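PDB 1PM4: YPM, which acts as a bacterial superantigen toxin, probably driving excessive T-cell proliferation by linking T-cell receptors to MHC class II molecules. Local coordinates for residues L52-V55 with G59-E62; K64-D67 with P71-Y74; G11-Q14 with E18-I21. One frame throughout, in Å; residues are numbered along the deposited sequence. Where two conformers were deposited one is given.

Contact 1: L52-V55 with G59-E62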
loop_
_atom_site.group_PDB
_atom_site.type_symbol
_atom_site.label_atom_id
_atom_site.label_comp_id
_atom_site.label_asym_id
_atom_site.label_seq_id
_atom_site.Cartn_x
_atom_site.Cartn_y
_atom_site.Cartn_z
ATOM N N LEU A 52 -8.157 1.860 -6.786
ATOM C CA LEU A 52 -8.656 0.542 -6.480
ATOM C C LEU A 52 -8.307 -0.442 -7.589
ATOM O O LEU A 52 -8.312 -0.082 -8.792
ATOM C CB LEU A 52 -10.128 0.606 -6.285
ATOM C CG LEU A 52 -10.659 1.716 -5.347
ATOM C CD1 LEU A 52 -12.080 1.937 -5.761
ATOM C CD2 LEU A 52 -10.575 1.244 -4.012
ATOM N N ARG A 53 -8.057 -1.683 -7.192
ATOM C CA ARG A 53 -7.858 -2.783 -8.135
ATOM C C ARG A 53 -8.860 -3.892 -7.925
ATOM O O ARG A 53 -9.251 -4.157 -6.802
ATOM C CB ARG A 53 -6.416 -3.321 -8.085
ATOM C CG ARG A 53 -5.850 -3.380 -9.534
ATOM C CD ARG A 53 -4.398 -3.893 -9.756
ATOM N NE ARG A 53 -3.768 -3.521 -11.050
ATOM C CZ ARG A 53 -4.395 -3.432 -12.231
ATOM N NH1 ARG A 53 -5.690 -3.658 -12.354
ATOM N NH2 ARG A 53 -3.714 -3.093 -13.313
ATOM N N ASN A 54 -9.266 -4.560 -9.003
ATOM C CA ASN A 54 -10.088 -5.743 -8.865
ATOM C C ASN A 54 -9.142 -6.914 -8.567
ATOM O O ASN A 54 -8.238 -7.215 -9.327
ATOM C CB ASN A 54 -10.934 -6.015 -10.100
ATOM C CG ASN A 54 -12.193 -6.854 -9.783
ATOM O OD1 ASN A 54 -13.259 -6.724 -10.431
ATOM N ND2 ASN A 54 -12.070 -7.713 -8.764
ATOM N N VAL A 55 -9.376 -7.571 -7.459
ATOM C CA VAL A 55 -8.332 -8.333 -6.758
ATOM C C VAL A 55 -8.028 -9.740 -7.322
ATOM O O VAL A 55 -6.841 -10.085 -7.601
ATOM C CB VAL A 55 -8.703 -8.373 -5.267
ATOM C CG1 VAL A 55 -7.995 -9.479 -4.514
ATOM C CG2 VAL A 55 -8.369 -7.024 -4.658
ATOM N N GLY A 59 -13.511 -8.954 -5.698
ATOM C CA GLY A 59 -14.027 -7.642 -5.462
ATOM C C GLY A 59 -12.935 -6.601 -5.650
ATOM O O GLY A 59 -11.902 -6.848 -6.219
ATOM N N TRP A 60 -13.192 -5.409 -5.154
ATOM C CA TRP A 60 -12.307 -4.283 -5.365
ATOM C C TRP A 60 -11.615 -3.940 -4.061
ATOM O O TRP A 60 -12.254 -3.980 -2.995
ATOM C CB TRP A 60 -13.173 -3.116 -5.816
ATOM C CG TRP A 60 -13.681 -3.267 -7.160
ATOM C CD1 TRP A 60 -14.879 -3.767 -7.542
ATOM C CD2 TRP A 60 -13.009 -2.859 -8.351
ATOM N NE1 TRP A 60 -14.992 -3.710 -8.906
ATOM C CE2 TRP A 60 -13.847 -3.156 -9.424
ATOM C CE3 TRP A 60 -11.783 -2.257 -8.603
ATOM C CZ2 TRP A 60 -13.484 -2.916 -10.756
ATOM C CZ3 TRP A 60 -11.416 -2.023 -9.929
ATOM C CH2 TRP A 60 -12.286 -2.336 -10.983
ATOM N N GLY A 61 -10.343 -3.588 -4.141
ATOM C CA GLY A 61 -9.534 -3.230 -2.998
ATOM C C GLY A 61 -8.616 -2.050 -3.247
ATOM O O GLY A 61 -7.892 -1.978 -4.276
ATOM N N GLU A 62 -8.512 -1.173 -2.265
ATOM C CA GLU A 62 -7.587 -0.045 -2.389
ATOM C C GLU A 62 -6.118 -0.500 -2.502
ATOM O O GLU A 62 -5.678 -1.361 -1.787
ATOM C CB GLU A 62 -7.787 0.874 -1.202
ATOM C CG GLU A 62 -6.708 1.915 -1.039
ATOM C CD GLU A 62 -7.086 2.930 0.028
ATOM O OE1 GLU A 62 -8.227 2.905 0.540
ATOM O OE2 GLU A 62 -6.236 3.776 0.317
#

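Contact 2: K64-D67 with P71-Y74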
loop_
_atom_site.group_PDB
_atom_site.type_symbol
_atom_site.label_atom_id
_atom_site.label_comp_id
_atom_site.label_asym_id
_atom_site.label_seq_id
_atom_site.Cartn_x
_atom_site.Cartn_y
_atom_site.Cartn_z
ATOM N N LYS A 64 -3.622 2.303 -3.000
ATOM C CA LYS A 64 -3.059 3.432 -2.305
ATOM C C LYS A 64 -3.928 4.643 -2.597
ATOM O O LYS A 64 -4.795 4.552 -3.419
ATOM C CB LYS A 64 -1.639 3.788 -2.769
ATOM C CG LYS A 64 -1.525 4.011 -4.223
ATOM C CD LYS A 64 -0.052 4.467 -4.576
ATOM C CE LYS A 64 0.920 3.399 -4.945
ATOM N NZ LYS A 64 2.351 4.116 -4.821
ATOM N N ARG A 65 -3.623 5.727 -1.915
ATOM C CA ARG A 65 -4.340 6.988 -2.031
ATOM C C ARG A 65 -3.468 8.202 -1.871
ATOM O O ARG A 65 -2.387 8.168 -1.281
ATOM C CB ARG A 65 -5.500 7.091 -1.017
ATOM C CG ARG A 65 -5.046 7.240 0.423
ATOM C CD ARG A 65 -6.147 7.430 1.433
ATOM N NE ARG A 65 -7.086 6.317 1.420
ATOM C CZ ARG A 65 -8.308 6.380 1.907
ATOM N NH1 ARG A 65 -8.722 7.484 2.508
ATOM N NH2 ARG A 65 -9.114 5.300 1.893
ATOM N N ASN A 66 -3.937 9.332 -2.372
ATOM C CA ASN A 66 -3.157 10.563 -2.249
ATOM C C ASN A 66 -4.092 11.730 -2.152
ATOM O O ASN A 66 -5.277 11.662 -2.597
ATOM C CB ASN A 66 -2.218 10.726 -3.467
ATOM C CG ASN A 66 -0.988 9.849 -3.421
ATOM O OD1 ASN A 66 -0.968 8.714 -3.979
ATOM N ND2 ASN A 66 0.093 10.391 -2.807
ATOM N N ASP A 67 -3.597 12.840 -1.657
ATOM C CA ASP A 67 -4.371 14.042 -1.657
ATOM C C ASP A 67 -4.395 14.638 -3.065
ATOM O O ASP A 67 -3.624 14.251 -3.937
ATOM C CB ASP A 67 -3.752 15.073 -0.701
ATOM C CG ASP A 67 -3.592 14.550 0.709
ATOM O OD1 ASP A 67 -4.517 13.877 1.261
ATOM O OD2 ASP A 67 -2.518 14.773 1.325
ATOM N N PRO A 71 0.717 13.204 -7.146
ATOM C CA PRO A 71 0.577 12.054 -8.060
ATOM C C PRO A 71 0.685 10.706 -7.379
ATOM O O PRO A 71 1.369 10.556 -6.351
ATOM C CB PRO A 71 1.645 12.267 -9.148
ATOM C CG PRO A 71 2.341 13.525 -8.800
ATOM C CD PRO A 71 1.811 14.127 -7.521
ATOM N N LEU A 72 -0.076 9.760 -7.918
ATOM C CA LEU A 72 -0.169 8.395 -7.503
ATOM C C LEU A 72 0.469 7.596 -8.620
ATOM O O LEU A 72 0.028 7.694 -9.775
ATOM C CB LEU A 72 -1.614 8.024 -7.402
ATOM C CG LEU A 72 -2.072 6.826 -6.635
ATOM C CD1 LEU A 72 -3.506 7.118 -6.101
ATOM C CD2 LEU A 72 -1.980 5.544 -7.475
ATOM N N LYS A 73 1.484 6.827 -8.280
ATOM C CA LYS A 73 2.146 5.926 -9.238
ATOM C C LYS A 73 2.151 4.539 -8.676
ATOM O O LYS A 73 2.352 4.376 -7.460
ATOM C CB LYS A 73 3.587 6.343 -9.454
ATOM C CG LYS A 73 3.763 7.728 -9.951
ATOM C CD LYS A 73 5.147 7.948 -10.490
ATOM C CE LYS A 73 5.410 9.411 -10.714
ATOM N NZ LYS A 73 6.759 9.672 -11.168
ATOM N N TYR A 74 1.968 3.556 -9.560
ATOM C CA TYR A 74 1.905 2.144 -9.171
ATOM C C TYR A 74 2.300 1.229 -10.330
ATOM O O TYR A 74 1.768 1.330 -11.400
ATOM C CB TYR A 74 0.483 1.802 -8.703
ATOM C CG TYR A 74 0.221 0.331 -8.506
ATOM C CD1 TYR A 74 0.567 -0.312 -7.355
ATOM C CD2 TYR A 74 -0.345 -0.386 -9.524
ATOM C CE1 TYR A 74 0.348 -1.688 -7.243
ATOM C CE2 TYR A 74 -0.576 -1.731 -9.418
ATOM C CZ TYR A 74 -0.223 -2.370 -8.300
ATOM O OH TYR A 74 -0.534 -3.737 -8.274
HETATM O O HOH W 1 2.572 7.266 -5.616
#

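Contact 3: G11-Q14 with E18-I21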
loop_
_atom_site.group_PDB
_atom_site.type_symbol
_atom_site.label_atom_id
_atom_site.label_comp_id
_atom_site.label_asym_id
_atom_site.label_seq_id
_atom_site.Cartn_x
_atom_site.Cartn_y
_atom_site.Cartn_z
ATOM N N GLY A 11 -14.559 17.467 -14.911
ATOM C CA GLY A 11 -15.944 17.525 -14.520
ATOM C C GLY A 11 -16.138 18.410 -13.310
ATOM O O GLY A 11 -15.284 19.248 -12.986
ATOM N N THR A 12 -17.291 18.225 -12.673
ATOM C CA THR A 12 -17.640 18.936 -11.474
ATOM C C THR A 12 -18.127 17.923 -10.468
ATOM O O THR A 12 -18.841 16.990 -10.862
ATOM C CB THR A 12 -18.812 19.897 -11.807
ATOM O OG1 THR A 12 -18.388 20.844 -12.829
ATOM C CG2 THR A 12 -19.165 20.723 -10.628
ATOM N N ILE A 13 -17.656 18.036 -9.220
ATOM C CA ILE A 13 -18.047 17.042 -8.203
ATOM C C ILE A 13 -18.736 17.767 -7.097
ATOM O O ILE A 13 -18.234 18.744 -6.503
ATOM C CB ILE A 13 -16.829 16.224 -7.722
ATOM C CG1 ILE A 13 -17.295 15.117 -6.783
ATOM C CG2 ILE A 13 -15.697 17.129 -7.169
ATOM C CD1 ILE A 13 -16.212 14.131 -6.444
ATOM N N GLN A 14 -19.968 17.397 -6.858
ATOM C CA GLN A 14 -20.759 18.024 -5.829
ATOM C C GLN A 14 -20.166 17.860 -4.425
ATOM O O GLN A 14 -19.352 16.962 -4.173
ATOM C CB GLN A 14 -22.174 17.424 -5.885
ATOM C CG GLN A 14 -22.913 17.993 -7.126
ATOM C CD GLN A 14 -23.988 17.061 -7.655
ATOM O OE1 GLN A 14 -23.943 15.848 -7.395
ATOM N NE2 GLN A 14 -24.964 17.626 -8.342
ATOM N N GLU A 18 -18.752 11.459 -4.587
ATOM C CA GLU A 18 -17.682 10.582 -5.013
ATOM C C GLU A 18 -17.911 10.258 -6.475
ATOM O O GLU A 18 -19.082 10.019 -6.865
ATOM C CB GLU A 18 -17.551 9.334 -4.168
ATOM C CG GLU A 18 -18.799 8.534 -3.952
ATOM C CD GLU A 18 -18.589 7.261 -3.142
ATOM O OE1 GLU A 18 -17.934 7.400 -2.093
ATOM O OE2 GLU A 18 -19.161 6.175 -3.457
ATOM N N VAL A 19 -16.859 10.245 -7.268
ATOM C CA VAL A 19 -16.944 9.939 -8.687
ATOM C C VAL A 19 -15.871 8.908 -8.976
ATOM O O VAL A 19 -14.725 9.085 -8.533
ATOM C CB VAL A 19 -16.688 11.216 -9.526
ATOM C CG1 VAL A 19 -16.500 10.840 -10.987
ATOM C CG2 VAL A 19 -17.858 12.217 -9.414
ATOM N N CYS A 20 -16.238 7.801 -9.661
ATOM C CA CYS A 20 -15.292 6.765 -9.997
ATOM C C CYS A 20 -15.110 6.653 -11.509
ATOM O O CYS A 20 -16.112 6.689 -12.272
ATOM C CB CYS A 20 -15.732 5.413 -9.427
ATOM S SG CYS A 20 -15.434 5.229 -7.681
ATOM N N ILE A 21 -13.854 6.524 -11.908
ATOM C CA ILE A 21 -13.452 6.480 -13.300
ATOM C C ILE A 21 -12.690 5.172 -13.492
ATOM O O ILE A 21 -11.737 4.863 -12.772
ATOM C CB ILE A 21 -12.621 7.740 -13.683
ATOM C CG1 ILE A 21 -13.508 8.980 -13.529
ATOM C CG2 ILE A 21 -12.070 7.617 -15.143
ATOM C CD1 ILE A 21 -12.834 10.242 -13.825
#

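Contact 1: L52-V55 with G59-E62
Trp60 lays its indole across Asn54, and the two pack closely on each other although both are only partly buried. The CB of Asn54 stands over the six-membered ring, 3.9 Å from its centroid and 3° off the ring normal, which meets the geometry of a CH-pi contact. Trp60 CG lies anti to its own carbonyl carbon (chi1 -72°), which turns the indole across the partner strand rather than away from it. OD1 of Asn54 sits over the same ring system, 3.8 Å from Trp60 CE2. Leu52 reaches the ring differently: its carbonyl O approaches CZ3 of Trp60 at the edge, in the plane of the ring.

The tightly packed, buried side is made by Leu52, Arg53, Gly61 and Glu62. Arg53 and Gly61 form a hydrogen-bonded antiparallel pair, with Arg53 N to Gly61 O at 2.9 Å and nearly straight, and Gly61 N returns a bond to Arg53 O. Leu52 CD2 fits beside Glu62 N at 3.6 Å. The extended Glu62 chain leads its carboxylate on to Arg65 and to the backbone N of Glu75 of the second subunit. Arg53 NE forms a salt bridge with Asp76 and NH1 a hydrogen bond with Leu82 O.

Toward the turn the contact is looser and partly open to solvent, at Val55 and Gly59. Val55 N donates to Gly59 O at 2.9 Å, and with no side chain on Gly61, Val55 CG2 can settle 4.0 Å from Gly61 N. The whole is a beta hairpin, strands 47-54 and 59-67, in one sheet of the jelly roll; its second strand is outermost within the chain and pairs through Gly59 to Gly61 with the second subunit, continuing the sheet across the interface.

Contact 2: K64-D67 with P71-Y74
Lys64 and Leu72 lie alongside each other, their chains running in opposing senses, where the chain of this jelly roll passes from one sheet to the other. Within the chain, strand 59-67 is an outermost strand of one sheet and strand 72-78 an outermost strand of the second. Their local axes run nearly antiparallel, yet come no closer than 7.8 Å, too far for a backbone ladder. Each strand bonds instead within its own sheet: Lys64 and Asn66 to Leu51 and Leu49, Leu72 and Tyr74 to Ala36 and Leu34. Side chains therefore carry the contact.

The apolar part centres on Leu72. Its CD2 lies 3.6 Å from both CG and CD of Lys64, so the aliphatic portion of the lysine acts as a hydrophobic surface. CD1 of Leu72 comes near the backbone of Arg65, at 4.2 Å from its CA. Farther along Lys64, CE meets the edge of the Tyr74 ring and lies 4.1 Å from Tyr74 CB.

A mixed contact follows on the other flank. OD1 of Asn66 presses against the leucine branch point, 3.4 Å from Leu72 CG. CG of Asn66 lies anti to the backbone carbonyl carbon (chi1 -77°), and that setting carries the amide across to the other strand, where it runs obliquely to Leu72.

The polar part depends on a bend in Lys64. With chi3 at 92° the chain bends at the CG-CD bond, and NZ is delivered to the carbonyl of Lys73. Glu62 of the third subunit adds a long, weak ion pair. Lys64 NZ reaches Lys73 O at 2.7 Å, nearly in line with the carbonyl bond, while a water accepts from Lys64 NZ and, at 2.9 Å, from Lys73 N.

Contact 3: G11-Q14 with E18-I21
Ile13 reaches Val19 from across the gap between two strands whose nearest CA atoms, those of the same two residues, are 7.2 Å apart. The path of its side chain explains the whole contact. The bond from CA to CB is directed toward segment 18-21, with CB still 4.5 Å from Val19 CG2, a first, loose approach. At CB the chain forks. The CG1 branch is anti to the backbone N (chi1 -174°) and is directed to the valine, meeting its CG2 at 4.0 Å. The CG2 branch of Ile13 diverges, standing 5.8 Å from that same methyl. From CG1 the extended torsion (chi2 170°) carries CD1 farther over the second strand. There the terminal methyl lies 3.9 Å from Val19 CG2. It also touches the backbone, at N of Val19 and CA of Glu18.

On the receiving side, Val19 turns its CG2 methyl to the isoleucine, while CG1 takes the other direction. The two side chains run past each other in opposite senses, so they overlap along their flanks.

Strand 6-13 belongs to one sheet of the jelly roll and strand 18-23 to the other, each outermost in its own within the chain. Backbone bonds of Ile13 with Ser96 and of Val19 with Ile88 fix the two residues in those separate sheets, and Tyr98 lies against both side chains. Next to Val19, Cys20 joins Cys117 in a disulfide.

Only 107 Å² is buried between the segments, by aliphatic carbons meeting a methyl and backbone atoms without a polar bond. Such an interface draws on dispersion and the exclusion of water, which implies that close fit, rather than directional bonding, joins the sheets at this point.

In the fold
All three contacts are partly buried, but contact 1 is nearest to core, with half its touching residues buried and none exposed, while contacts 2 and 3 each include an exposed residue. Contact 1 works within a single sheet, and all the hydrogen bonds between its segments are backbone ones. Contacts 2 and 3 link the two sheets, so side chains do most of the joining: a lysine, an asparagine and a leucine, helped by a water, in contact 2, bare aliphatic groups in contact 3. Contacts 1 and 2 share strand 59-67, touch where Arg53 NE packs 4.0 Å from Tyr74 CE2, and border neighbouring subunits; contact 3 meets no other chain of the assembly.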